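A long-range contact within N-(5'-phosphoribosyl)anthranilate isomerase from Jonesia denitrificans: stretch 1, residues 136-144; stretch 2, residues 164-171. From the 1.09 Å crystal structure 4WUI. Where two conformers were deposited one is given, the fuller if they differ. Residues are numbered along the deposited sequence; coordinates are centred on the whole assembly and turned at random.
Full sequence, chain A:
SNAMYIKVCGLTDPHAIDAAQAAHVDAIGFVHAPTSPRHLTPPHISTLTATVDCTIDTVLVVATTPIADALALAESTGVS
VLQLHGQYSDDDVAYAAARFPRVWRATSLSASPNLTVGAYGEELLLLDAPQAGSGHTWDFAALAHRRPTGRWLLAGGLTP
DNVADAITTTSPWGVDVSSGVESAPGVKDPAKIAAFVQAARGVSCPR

Stretch 1, residues 136-144: HTWDFAALA
Stretch 2, residues 164-171: ADAITTTS

A loop packed against a helix can rarely pair its backbone with the helix backbone, whose amides and carbonyls are already spent on one another; side chains and water can then supply the missing partners. The contact between residues 136-144 and 164-171 of this isomerase illustrates the principle. Residues 164-170 are helical and continue a helix begun earlier in the chain, with Thr168 N, Thr169 N, Thr170 N and Ser171 N bonded to the carbonyls of Ala164, Asp165, Ala166 and Ile167; Ser171 then leaves the helix with positive phi (47/55). The opposing stretch is extended at Thr137 (-128/156) and Trp138 (-67/130), passes through Asp139 (-84/81), and tightens into a 3-10 segment at 140-142, where Ala142 N bonds to Asp139 O and Leu143 N to Phe140 O. The two chains advance in the same sense: the CA atoms of Trp138 and Ala166 lie 5.6 Å apart, those of Phe140 and Thr170 5.8 Å.

The free amide of the extended segment is met by a carboxylate. Asp165, chi1 t and chi2 near 6°, places OD2 2.8 Å from Trp138 N, with an N-H...O angle of 168°, a short and nearly linear hydrogen bond.

Trp138 is the centre of the packing. Its chi1 of 179° (t) and chi2 of -104° lay the indole over the helix, so that Ala166 sits against one ring face: Ala166 CB is 3.6 Å from Trp138 CD2, and Ala166 CA lies 3.7 Å from the centroid of the five-membered ring, 13° off its normal, a CH-pi contact. At the ring edge, Trp138 NE1 donates to Thr170 OG1 (3.1 Å, 143°), so the indole's polar group is satisfied despite its burial.

Thr170, chi1 m, also turns its hydroxyl to a water. That water donates to Phe140 O at 2.8 Å, accepts from Ala144 N at 2.9 Å, and lies 3.1 Å from Thr170 OG1, linking the 3-10 turn to the helix. The Thr170 methyl faces Leu143 (chi1 and chi2 both m), with Leu143 CG 4.0 Å from Thr170 CG2.

Thr169 settles its hydroxyl locally instead. With chi1 p, OG1 donates to Asp165 O (2.9 Å), one turn back in its own helix. The same Thr169 OG1 makes van der Waals contact with Trp138 CD1 at 3.2 Å and Phe140 CB at 3.5 Å. Phe140, chi1 p and chi2 90°, closes this more exposed flank. In all, 360 Å² is buried between the stretches, both sides summed.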

# COMPACT_ATOMS: atom_id res chain seq x y z
N HIS A 136 10.45 6.21 -20.14
CA HIS A 136 9.61 7.38 -20.40
C HIS A 136 8.13 7.04 -20.27
O HIS A 136 7.31 7.90 -19.90
CB HIS A 136 9.87 7.93 -21.81
CG HIS A 136 11.13 8.71 -21.93
ND1 HIS A 136 11.93 9.02 -20.85
CD2 HIS A 136 11.72 9.27 -23.01
CE1 HIS A 136 12.97 9.72 -21.27
NE2 HIS A 136 12.87 9.89 -22.57
N THR A 137 7.78 5.80 -20.61
CA THR A 137 6.41 5.34 -20.50
C THR A 137 6.36 4.03 -19.70
O THR A 137 7.35 3.31 -19.64
CB THR A 137 5.74 5.19 -21.91
OG1 THR A 137 6.39 4.16 -22.66
CG2 THR A 137 5.78 6.50 -22.70
N TRP A 138 5.21 3.76 -19.10
CA TRP A 138 5.03 2.64 -18.18
C TRP A 138 5.17 1.31 -18.91
O TRP A 138 4.51 1.09 -19.93
CB TRP A 138 3.65 2.74 -17.54
CG TRP A 138 3.34 1.64 -16.60
CD1 TRP A 138 2.52 0.56 -16.84
CD2 TRP A 138 3.83 1.48 -15.27
NE1 TRP A 138 2.47 -0.25 -15.74
CE2 TRP A 138 3.26 0.29 -14.75
CE3 TRP A 138 4.68 2.23 -14.44
CZ2 TRP A 138 3.53 -0.15 -13.45
CZ3 TRP A 138 4.93 1.80 -13.14
CH2 TRP A 138 4.37 0.62 -12.67
N ASP A 139 6.00 0.40 -18.38
CA ASP A 139 6.26 -0.86 -19.06
C ASP A 139 5.16 -1.85 -18.72
O ASP A 139 5.34 -2.73 -17.86
CB ASP A 139 7.63 -1.41 -18.71
CG ASP A 139 7.96 -2.64 -19.53
OD1 ASP A 139 7.16 -3.05 -20.41
OD2 ASP A 139 9.05 -3.17 -19.30
N PHE A 140 4.03 -1.74 -19.40
CA PHE A 140 2.90 -2.60 -19.08
C PHE A 140 3.19 -4.06 -19.40
O PHE A 140 2.50 -4.95 -18.86
CB PHE A 140 1.58 -2.12 -19.65
CG PHE A 140 1.49 -2.03 -21.16
CD1 PHE A 140 1.04 -3.13 -21.91
CD2 PHE A 140 1.72 -0.83 -21.82
CE1 PHE A 140 0.86 -3.00 -23.28
CE2 PHE A 140 1.52 -0.70 -23.19
CZ PHE A 140 1.10 -1.80 -23.92
N ALA A 141 4.20 -4.35 -20.21
CA ALA A 141 4.58 -5.72 -20.48
C ALA A 141 5.08 -6.44 -19.25
O ALA A 141 5.06 -7.67 -19.20
CB ALA A 141 5.62 -5.80 -21.54
N ALA A 142 5.58 -5.70 -18.25
CA ALA A 142 6.09 -6.30 -17.03
C ALA A 142 4.98 -6.91 -16.15
O ALA A 142 5.27 -7.69 -15.24
CB ALA A 142 6.89 -5.29 -16.24
N LEU A 143 3.73 -6.50 -16.39
CA LEU A 143 2.59 -6.98 -15.61
C LEU A 143 1.85 -7.95 -16.56
O LEU A 143 2.25 -9.11 -16.65
CB LEU A 143 1.72 -5.83 -15.08
CG LEU A 143 2.17 -5.09 -13.79
CD1 LEU A 143 2.20 -6.00 -12.59
CD2 LEU A 143 3.48 -4.40 -13.98
N ALA A 144 0.85 -7.47 -17.29
CA ALA A 144 0.28 -8.18 -18.43
C ALA A 144 -0.28 -9.53 -17.97
O ALA A 144 -1.17 -9.54 -17.12
CB ALA A 144 1.30 -8.24 -19.58
N ALA A 164 -1.24 7.89 -14.31
CA ALA A 164 -2.31 7.78 -15.30
C ALA A 164 -1.95 6.72 -16.35
O ALA A 164 -2.78 5.92 -16.75
CB ALA A 164 -2.61 9.13 -15.95
N ASP A 165 -0.71 6.76 -16.82
CA ASP A 165 -0.19 5.79 -17.78
C ASP A 165 -0.30 4.38 -17.20
O ASP A 165 -0.86 3.47 -17.83
CB ASP A 165 1.26 6.19 -18.08
CG ASP A 165 1.92 5.42 -19.22
OD1 ASP A 165 1.27 4.61 -19.93
OD2 ASP A 165 3.13 5.67 -19.41
N ALA A 166 0.20 4.19 -15.97
CA ALA A 166 0.16 2.89 -15.34
C ALA A 166 -1.26 2.34 -15.22
O ALA A 166 -1.54 1.18 -15.54
CB ALA A 166 0.80 2.92 -13.94
N ILE A 167 -2.20 3.17 -14.76
CA ILE A 167 -3.58 2.72 -14.59
C ILE A 167 -4.23 2.45 -15.93
O ILE A 167 -4.96 1.49 -16.09
CB ILE A 167 -4.39 3.72 -13.75
CG1 ILE A 167 -3.92 3.65 -12.28
CG2 ILE A 167 -5.91 3.45 -13.85
CD1 ILE A 167 -4.53 4.72 -11.41
N THR A 168 -4.00 3.32 -16.90
CA THR A 168 -4.63 3.15 -18.21
C THR A 168 -4.20 1.84 -18.87
O THR A 168 -5.01 1.11 -19.44
CB THR A 168 -4.28 4.35 -19.12
OG1 THR A 168 -4.83 5.55 -18.58
CG2 THR A 168 -4.84 4.17 -20.51
N THR A 169 -2.91 1.55 -18.78
CA THR A 169 -2.34 0.41 -19.50
C THR A 169 -2.46 -0.91 -18.75
O THR A 169 -2.61 -1.94 -19.38
CB THR A 169 -0.88 0.65 -19.92
OG1 THR A 169 -0.05 0.80 -18.77
CG2 THR A 169 -0.76 1.85 -20.86
N THR A 170 -2.38 -0.87 -17.42
CA THR A 170 -2.37 -2.07 -16.61
C THR A 170 -3.73 -2.37 -15.93
O THR A 170 -3.98 -3.50 -15.54
CB THR A 170 -1.19 -2.00 -15.58
OG1 THR A 170 0.04 -2.11 -16.30
CG2 THR A 170 -1.18 -3.11 -14.60
N SER A 171 -4.59 -1.36 -15.81
CA SER A 171 -5.94 -1.54 -15.25
C SER A 171 -5.92 -2.35 -13.94
O SER A 171 -6.62 -3.33 -13.80
CB SER A 171 -6.88 -2.19 -16.29
OG SER A 171 -6.93 -1.43 -17.48
O HOH W 1 -0.09 -4.81 -17.80